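Local coordinates for protein amidohydrolase (Brucella melitensis biovar Abortus, PDB 4F0L) that probably acts as a metal-dependent deaminase of the amidohydrolase family, holding an iron ion in a site of histidines and an aspartate within a TIM-barrel domain, at residues R53-V58 against L398-L403; A59-L64 against G371-G376; A141-M146 against A193-G198. One frame throughout, in Å; residues are numbered along the deposited sequence.

Contact 1: residues R53-V58 against L398-L403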
loop_
_atom_site.group_PDB
_atom_site.type_symbol
_atom_site.label_atom_id
_atom_site.label_comp_id
_atom_site.label_asym_id
_atom_site.label_seq_id
_atom_site.Cartn_x
_atom_site.Cartn_y
_atom_site.Cartn_z
ATOM N N ARG B 53 -15.588 -5.052 26.762
ATOM C CA ARG B 53 -15.199 -3.668 26.503
ATOM C C ARG B 53 -14.292 -3.534 25.287
ATOM O O ARG B 53 -13.311 -4.247 25.173
ATOM C CB ARG B 53 -14.455 -3.109 27.720
ATOM C CG ARG B 53 -15.240 -3.266 28.998
ATOM C CD ARG B 53 -15.952 -1.989 29.311
ATOM N NE ARG B 53 -15.067 -1.091 30.041
ATOM C CZ ARG B 53 -15.057 -0.966 31.359
ATOM N NH1 ARG B 53 -15.897 -1.677 32.123
ATOM N NH2 ARG B 53 -14.192 -0.125 31.924
ATOM N N GLN B 54 -14.618 -2.609 24.401
ATOM C CA GLN B 54 -13.772 -2.325 23.244
ATOM C C GLN B 54 -13.584 -0.799 23.132
ATOM O O GLN B 54 -14.409 -0.016 23.617
ATOM C CB GLN B 54 -14.413 -2.925 21.973
ATOM C CG GLN B 54 -14.574 -4.436 22.005
ATOM C CD GLN B 54 -13.255 -5.181 21.788
ATOM O OE1 GLN B 54 -12.339 -4.665 21.158
ATOM N NE2 GLN B 54 -13.174 -6.417 22.279
ATOM N N SER B 55 -12.480 -0.383 22.526
ATOM C CA SER B 55 -12.189 1.032 22.348
ATOM C C SER B 55 -12.898 1.630 21.159
ATOM O O SER B 55 -13.545 2.655 21.312
ATOM C CB SER B 55 -10.673 1.262 22.213
ATOM O OG SER B 55 -10.040 0.792 23.397
ATOM N N VAL B 56 -12.761 1.008 19.980
ATOM C CA VAL B 56 -13.282 1.571 18.750
ATOM C C VAL B 56 -13.869 0.459 17.893
ATOM O O VAL B 56 -13.175 -0.481 17.561
ATOM C CB VAL B 56 -12.212 2.297 17.944
ATOM C CG1 VAL B 56 -12.782 2.763 16.601
ATOM C CG2 VAL B 56 -11.648 3.481 18.736
ATOM N N VAL B 57 -15.160 0.570 17.571
ATOM C CA VAL B 57 -15.916 -0.469 16.836
ATOM C C VAL B 57 -16.507 0.144 15.564
ATOM O O VAL B 57 -17.036 1.264 15.582
ATOM C CB VAL B 57 -17.028 -1.103 17.689
ATOM C CG1 VAL B 57 -17.934 -1.995 16.832
ATOM C CG2 VAL B 57 -16.401 -1.903 18.833
ATOM N N VAL B 58 -16.304 -0.558 14.463
ATOM C CA VAL B 58 -16.787 -0.181 13.148
ATOM C C VAL B 58 -17.470 -1.369 12.506
ATOM O O VAL B 58 -17.301 -2.508 12.940
ATOM C CB VAL B 58 -15.652 0.325 12.212
ATOM C CG1 VAL B 58 -14.986 1.585 12.799
ATOM C CG2 VAL B 58 -14.610 -0.740 11.934
ATOM N N LEU B 398 -10.813 -1.907 16.450
ATOM C CA LEU B 398 -9.538 -1.473 15.983
ATOM C C LEU B 398 -8.579 -1.306 17.153
ATOM O O LEU B 398 -8.962 -0.767 18.192
ATOM C CB LEU B 398 -9.669 -0.158 15.203
ATOM C CG LEU B 398 -10.497 -0.239 13.913
ATOM C CD1 LEU B 398 -10.718 1.153 13.359
ATOM C CD2 LEU B 398 -9.859 -1.127 12.825
ATOM N N ASP B 399 -7.327 -1.725 16.959
ATOM C CA ASP B 399 -6.268 -1.475 17.937
ATOM C C ASP B 399 -5.845 -0.017 17.775
ATOM O O ASP B 399 -5.280 0.356 16.738
ATOM C CB ASP B 399 -5.094 -2.429 17.691
ATOM C CG ASP B 399 -3.928 -2.210 18.656
ATOM O OD1 ASP B 399 -3.704 -1.106 19.132
ATOM O OD2 ASP B 399 -3.250 -3.182 18.977
ATOM N N VAL B 400 -6.118 0.788 18.802
ATOM C CA VAL B 400 -5.792 2.218 18.813
ATOM C C VAL B 400 -4.733 2.556 19.868
ATOM O O VAL B 400 -4.654 3.685 20.359
ATOM C CB VAL B 400 -7.053 3.086 19.030
ATOM C CG1 VAL B 400 -7.956 2.997 17.805
ATOM C CG2 VAL B 400 -7.753 2.721 20.337
ATOM N N GLU B 401 -3.886 1.582 20.149
ATOM C CA GLU B 401 -2.786 1.745 21.082
ATOM C C GLU B 401 -1.896 2.933 20.688
ATOM O O GLU B 401 -1.466 3.699 21.547
ATOM C CB GLU B 401 -2.013 0.425 21.125
ATOM C CG GLU B 401 -0.949 0.279 22.194
ATOM C CD GLU B 401 -0.509 -1.180 22.334
ATOM O OE1 GLU B 401 0.566 -1.516 21.788
ATOM O OE2 GLU B 401 -1.265 -1.991 22.925
ATOM N N ARG B 402 -1.678 3.125 19.388
ATOM C CA ARG B 402 -0.901 4.273 18.913
ATOM C C ARG B 402 -1.734 5.538 18.624
ATOM O O ARG B 402 -1.168 6.557 18.158
ATOM C CB ARG B 402 -0.106 3.914 17.650
ATOM C CG ARG B 402 0.831 2.700 17.789
ATOM C CD ARG B 402 1.948 2.750 16.751
ATOM N NE ARG B 402 2.790 3.931 16.918
ATOM C CZ ARG B 402 3.601 4.449 16.001
ATOM N NH1 ARG B 402 3.691 3.923 14.765
ATOM N NH2 ARG B 402 4.328 5.528 16.309
ATOM N N LEU B 403 -3.047 5.483 18.866
ATOM C CA LEU B 403 -3.922 6.635 18.666
ATOM C C LEU B 403 -4.808 6.836 19.891
ATOM O O LEU B 403 -6.041 6.838 19.748
ATOM C CB LEU B 403 -4.806 6.393 17.426
ATOM C CG LEU B 403 -4.128 6.314 16.060
ATOM C CD1 LEU B 403 -5.005 5.664 15.026
ATOM C CD2 LEU B 403 -3.767 7.709 15.607
HETATM O O HOH W 1 -10.899 -1.171 19.987
#

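Contact 2: residues A59-L64 against G371-G376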
loop_
_atom_site.group_PDB
_atom_site.type_symbol
_atom_site.label_atom_id
_atom_site.label_comp_id
_atom_site.label_asym_id
_atom_site.label_seq_id
_atom_site.Cartn_x
_atom_site.Cartn_y
_atom_site.Cartn_z
ATOM N N ALA B 59 -18.243 -1.101 11.460
ATOM C CA ALA B 59 -18.949 -2.146 10.730
ATOM C C ALA B 59 -17.961 -3.084 10.044
ATOM O O ALA B 59 -16.870 -2.673 9.691
ATOM C CB ALA B 59 -19.855 -1.514 9.674
ATOM N N GLY B 60 -18.384 -4.337 9.868
ATOM C CA GLY B 60 -17.696 -5.280 9.043
ATOM C C GLY B 60 -17.775 -4.885 7.584
ATOM O O GLY B 60 -18.783 -4.375 7.119
ATOM N N MET B 61 -16.668 -5.088 6.866
ATOM C CA MET B 61 -16.580 -4.710 5.466
ATOM C C MET B 61 -16.854 -5.921 4.594
ATOM O O MET B 61 -16.259 -6.997 4.781
ATOM C CB MET B 61 -15.176 -4.186 5.175
ATOM C CG MET B 61 -14.943 -3.694 3.754
ATOM S SD MET B 61 -15.843 -2.196 3.351
ATOM C CE MET B 61 -14.887 -1.102 4.407
ATOM N N ALA B 62 -17.719 -5.750 3.610
ATOM C CA ALA B 62 -17.850 -6.785 2.574
ATOM C C ALA B 62 -16.668 -6.732 1.654
ATOM O O ALA B 62 -16.189 -5.648 1.240
ATOM C CB ALA B 62 -19.161 -6.636 1.774
ATOM N N ASN B 63 -16.191 -7.918 1.282
ATOM C CA ASN B 63 -15.172 -8.033 0.257
ATOM C C ASN B 63 -15.917 -8.494 -0.969
ATOM O O ASN B 63 -16.158 -9.661 -1.152
ATOM C CB ASN B 63 -14.093 -9.035 0.695
ATOM C CG ASN B 63 -12.831 -8.941 -0.152
ATOM O OD1 ASN B 63 -12.884 -8.964 -1.385
ATOM N ND2 ASN B 63 -11.704 -8.806 0.507
ATOM N N LEU B 64 -16.351 -7.562 -1.805
ATOM C CA LEU B 64 -17.447 -7.892 -2.722
ATOM C C LEU B 64 -17.050 -8.641 -4.004
ATOM O O LEU B 64 -17.910 -8.907 -4.816
ATOM C CB LEU B 64 -18.276 -6.635 -3.045
ATOM C CG LEU B 64 -17.614 -5.376 -3.587
ATOM C CD1 LEU B 64 -16.603 -5.712 -4.672
ATOM C CD2 LEU B 64 -18.716 -4.466 -4.108
ATOM N N GLY B 371 -18.606 4.602 2.672
ATOM C CA GLY B 371 -19.095 4.299 1.316
ATOM C C GLY B 371 -18.923 2.829 0.968
ATOM O O GLY B 371 -19.843 2.184 0.449
ATOM N N ALA B 372 -17.750 2.283 1.293
ATOM C CA ALA B 372 -17.432 0.925 0.895
ATOM C C ALA B 372 -18.227 -0.097 1.682
ATOM O O ALA B 372 -18.617 -1.153 1.123
ATOM C CB ALA B 372 -15.929 0.661 1.001
ATOM N N VAL B 373 -18.480 0.181 2.965
ATOM C CA VAL B 373 -19.396 -0.674 3.751
ATOM C C VAL B 373 -20.816 -0.668 3.166
ATOM O O VAL B 373 -21.433 -1.732 3.045
ATOM C CB VAL B 373 -19.473 -0.237 5.234
ATOM C CG1 VAL B 373 -20.624 -0.953 5.951
ATOM C CG2 VAL B 373 -18.110 -0.507 5.939
ATOM N N LEU B 374 -21.341 0.536 2.886
ATOM C CA LEU B 374 -22.699 0.730 2.380
ATOM C C LEU B 374 -22.915 0.054 1.025
ATOM O O LEU B 374 -23.841 -0.765 0.868
ATOM C CB LEU B 374 -23.033 2.235 2.279
ATOM C CG LEU B 374 -24.401 2.655 1.742
ATOM C CD1 LEU B 374 -25.524 2.262 2.683
ATOM C CD2 LEU B 374 -24.426 4.159 1.463
ATOM N N GLY B 375 -22.079 0.372 0.055
ATOM C CA GLY B 375 -22.236 -0.188 -1.301
ATOM C C GLY B 375 -21.902 -1.662 -1.323
ATOM O O GLY B 375 -22.543 -2.452 -1.994
ATOM N N GLY B 376 -20.919 -2.043 -0.529
ATOM C CA GLY B 376 -20.579 -3.439 -0.400
ATOM C C GLY B 376 -21.729 -4.312 0.053
ATOM O O GLY B 376 -22.014 -5.330 -0.542
HETATM O O HOH W 2 -17.258 -3.382 0.032
HETATM O O HOH W 3 -20.000 -4.056 3.631
#

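Contact 3: residues A141-M146 against A193-G198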
loop_
_atom_site.group_PDB
_atom_site.type_symbol
_atom_site.label_atom_id
_atom_site.label_comp_id
_atom_site.label_asym_id
_atom_site.label_seq_id
_atom_site.Cartn_x
_atom_site.Cartn_y
_atom_site.Cartn_z
ATOM N N ALA B 141 -18.999 -35.601 -10.485
ATOM C CA ALA B 141 -20.189 -36.420 -10.259
ATOM C C ALA B 141 -21.206 -35.591 -9.458
ATOM O O ALA B 141 -22.402 -35.619 -9.726
ATOM C CB ALA B 141 -19.838 -37.737 -9.558
ATOM N N ASN B 142 -20.714 -34.810 -8.505
ATOM C CA ASN B 142 -21.523 -33.794 -7.838
ATOM C C ASN B 142 -21.300 -32.476 -8.592
ATOM O O ASN B 142 -20.211 -31.883 -8.524
ATOM C CB ASN B 142 -21.065 -33.735 -6.380
ATOM C CG ASN B 142 -21.620 -32.581 -5.642
ATOM O OD1 ASN B 142 -22.759 -32.158 -5.877
ATOM N ND2 ASN B 142 -20.803 -32.021 -4.733
ATOM N N LEU B 143 -22.305 -32.018 -9.337
ATOM C CA LEU B 143 -22.104 -30.898 -10.286
ATOM C C LEU B 143 -21.483 -29.649 -9.630
ATOM O O LEU B 143 -20.588 -28.989 -10.215
ATOM C CB LEU B 143 -23.415 -30.553 -11.003
ATOM C CG LEU B 143 -23.385 -29.388 -12.007
ATOM C CD1 LEU B 143 -22.380 -29.609 -13.120
ATOM C CD2 LEU B 143 -24.774 -29.173 -12.582
ATOM N N SER B 144 -21.952 -29.325 -8.433
ATOM C CA SER B 144 -21.531 -28.119 -7.727
ATOM C C SER B 144 -20.327 -28.339 -6.813
ATOM O O SER B 144 -20.020 -27.466 -5.981
ATOM C CB SER B 144 -22.712 -27.516 -6.937
ATOM O OG SER B 144 -23.140 -28.365 -5.869
ATOM N N GLU B 145 -19.652 -29.475 -6.956
ATOM C CA GLU B 145 -18.486 -29.809 -6.111
ATOM C C GLU B 145 -17.624 -28.593 -5.697
ATOM O O GLU B 145 -17.369 -28.397 -4.511
ATOM C CB GLU B 145 -17.592 -30.825 -6.813
ATOM C CG GLU B 145 -16.392 -31.278 -5.996
ATOM C CD GLU B 145 -16.758 -31.998 -4.713
ATOM O OE1 GLU B 145 -17.763 -32.756 -4.707
ATOM O OE2 GLU B 145 -16.060 -31.798 -3.700
ATOM N N MET B 146 -17.173 -27.796 -6.659
ATOM C CA MET B 146 -16.228 -26.721 -6.353
ATOM C C MET B 146 -16.885 -25.607 -5.553
ATOM O O MET B 146 -16.255 -25.050 -4.649
ATOM C CB MET B 146 -15.565 -26.162 -7.620
ATOM C CG MET B 146 -14.472 -27.071 -8.170
ATOM S SD MET B 146 -13.058 -27.121 -7.070
ATOM C CE MET B 146 -11.719 -27.557 -8.176
ATOM N N ALA B 193 -28.111 -23.642 -14.738
ATOM C CA ALA B 193 -29.276 -23.676 -13.816
ATOM C C ALA B 193 -29.151 -24.869 -12.846
ATOM O O ALA B 193 -29.386 -24.739 -11.647
ATOM C CB ALA B 193 -30.621 -23.735 -14.572
ATOM N N ARG B 194 -28.777 -26.030 -13.356
ATOM C CA ARG B 194 -28.592 -27.193 -12.500
ATOM C C ARG B 194 -27.470 -26.958 -11.458
ATOM O O ARG B 194 -27.573 -27.373 -10.327
ATOM C CB ARG B 194 -28.319 -28.434 -13.344
ATOM C CG ARG B 194 -29.566 -29.013 -14.019
ATOM C CD ARG B 194 -29.327 -30.423 -14.566
ATOM N NE ARG B 194 -28.510 -30.374 -15.774
ATOM C CZ ARG B 194 -27.279 -30.889 -15.909
ATOM N NH1 ARG B 194 -26.654 -30.744 -17.079
ATOM N NH2 ARG B 194 -26.656 -31.541 -14.912
ATOM N N LEU B 195 -26.416 -26.247 -11.835
ATOM C CA LEU B 195 -25.333 -25.946 -10.894
ATOM C C LEU B 195 -25.835 -25.002 -9.800
ATOM O O LEU B 195 -25.572 -25.225 -8.609
ATOM C CB LEU B 195 -24.163 -25.313 -11.644
ATOM C CG LEU B 195 -22.991 -24.795 -10.796
ATOM C CD1 LEU B 195 -22.217 -25.958 -10.236
ATOM C CD2 LEU B 195 -22.119 -23.919 -11.659
ATOM N N ILE B 196 -26.571 -23.967 -10.201
ATOM C CA ILE B 196 -27.191 -23.053 -9.255
ATOM C C ILE B 196 -28.103 -23.812 -8.267
ATOM O O ILE B 196 -28.068 -23.554 -7.077
ATOM C CB ILE B 196 -27.988 -21.948 -9.984
ATOM C CG1 ILE B 196 -27.036 -20.902 -10.604
ATOM C CG2 ILE B 196 -28.974 -21.270 -9.049
ATOM C CD1 ILE B 196 -26.166 -20.141 -9.607
ATOM N N GLU B 197 -28.866 -24.781 -8.763
ATOM C CA GLU B 197 -29.673 -25.625 -7.909
ATOM C C GLU B 197 -28.826 -26.441 -6.902
ATOM O O GLU B 197 -29.173 -26.505 -5.728
ATOM C CB GLU B 197 -30.591 -26.536 -8.772
ATOM C CG GLU B 197 -31.500 -27.469 -7.991
ATOM C CD GLU B 197 -32.434 -26.742 -7.040
ATOM O OE1 GLU B 197 -32.738 -25.552 -7.229
ATOM O OE2 GLU B 197 -32.871 -27.377 -6.069
ATOM N N GLY B 198 -27.722 -27.037 -7.347
ATOM C CA GLY B 198 -26.777 -27.700 -6.424
ATOM C C GLY B 198 -26.258 -26.748 -5.354
ATOM O O GLY B 198 -26.224 -27.090 -4.173
#

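Contact 1: residues R53-V58 against L398-L403
Val56 is the side chain to follow where strand 56-66 runs antiparallel to strand 395-399. Its CB points toward the partner strand, and with CG1 anti to the backbone N (chi1 175°) the two methyls part company. Val56 CG1 reaches Leu398 CD1 at 4.2 Å, the two side chains crossing obliquely. Val56 CG2 instead meets Val400 CG1 at 3.8 Å, nearly at a right angle. The backbones are joined directly as well: Leu398 N donates to Val56 O over 3.0 Å, in the plane of the carbonyl. The pairing belongs to the mixed sheet that carries barrel strands on one side and the strands of the smaller beta domain on the other, as in amidohydrolases, whose chain ends fold together beside the TIM barrel. Where a second direct bond might close the ring, a water stands in, accepting from Val56 N (2.9 Å) and donating to Leu398 O (2.7 Å). The chain turns a corner at Ser55, and Ser55 CB touches the other methyl of Val400, CG2, at 3.8 Å. Further along, Val58 CG1 lies 4.3 Å from Leu398 CD1, while Val411 and Trp415 of helix 408-417 pack against Leu398.

Contact 2: residues A59-L64 against G371-G376
Apolar contacts between segments 59-64 and 371-376 centre on Met61, whose CG stands anti to the backbone N (chi1 -178°) before the chain bends at both chi2 and chi3. That double bend brings Met61 SD to 3.7 Å from Ala372 CB and lays Met61 CE 3.6 Å from Val373 CG2, so the thioether rests on the helix surface against both Ala372 and Val373. The other methyl of Val373, CG1, which is anti to its backbone N, turns to Ala59 CB at 3.8 Å. Side chain against bare backbone is the second kind of contact. Ala62 CB sits 3.9 Å from Gly376 C, and Leu64 CD2 is 4.3 Å from Gly376 CA, so what both side chains touch is the bare backbone of the glycine. The segments belong to the TIM-barrel fold: the later part of strand 56-66 is a barrel strand, and helix 364-379 crosses it at 61° for these short stretches, with axes 7.2 Å apart. His65, an iron ligand together with His67, His241 and Asp329, directly follows Leu64. The hydrogen bonding between the segments runs entirely through water. One water donates to both Ala62 O and Ala372 O; another accepts from Ala62 N, 2.8 Å away, and donates to Val373 O, so the N and O of Ala62 each reach the helix through their own bridging water.

Contact 3: residues A141-M146 against A193-G198
In this part of the TIM-barrel domain, a type I beta turn, Asn142 to Glu145, leads into helix 145-157 and sets its two central residues against one side of helix 189-203. The first shell is mostly carbon. Leu143, with CG anti to the backbone N (chi1 179°), drives its CD2 methyl at the helix backbone, 3.4 Å from Leu195 N, while the same Leu143 methyl lies 3.7 Å from Arg194 CB. Leu195 answers from the helix: its CG is also anti to the backbone N, and Leu195 CD1 reaches back to within 3.4 Å of Ser144 CA and equally close to Leu143 O. The two leucines cross at about a right angle. Ser144 completes the shell, its OG 3.5 Å from Gly198 C. Gly198 meets it with bare backbone, no side chain standing between hydroxyl and helix.

A second shell fixes these groups. The Ser144 hydroxyl, held between backbone N and carbonyl carbon (chi1 66°), is hydrogen-bonded to OD1 of Asp148, and the guanidinium of Arg194 is tied by NE to Glu190 in a salt bridge. The turn itself is closed by Glu145 N donating to Asn142 O. Alongside, Asn142 ND2 gives a nearly straight bond of 3.1 Å to Glu145 OE1, which it meets from above the carboxylate plane.

In the fold
Burial and chemistry vary with place in the fold. Contact 2 lies nearest the chain's centre, near the iron site and next in sequence to one of its ligands; contact 1 is also buried but well out from that centre, and contact 3, only partly buried, lies across the centre from it. Contacts 1 and 2 share strand 56-66, first as a partner of strand 395-399, then as a face for helix 364-379, the element before that strand. Contact 3 uses neither, its atoms staying about 15 Å from contact 2 at the nearest. Waters bridge backbones in the first two, but only contact 1 has a direct hydrogen bond between its segments. In contacts 2 and 3 side chains rest directly on the backbone of a helix glycine.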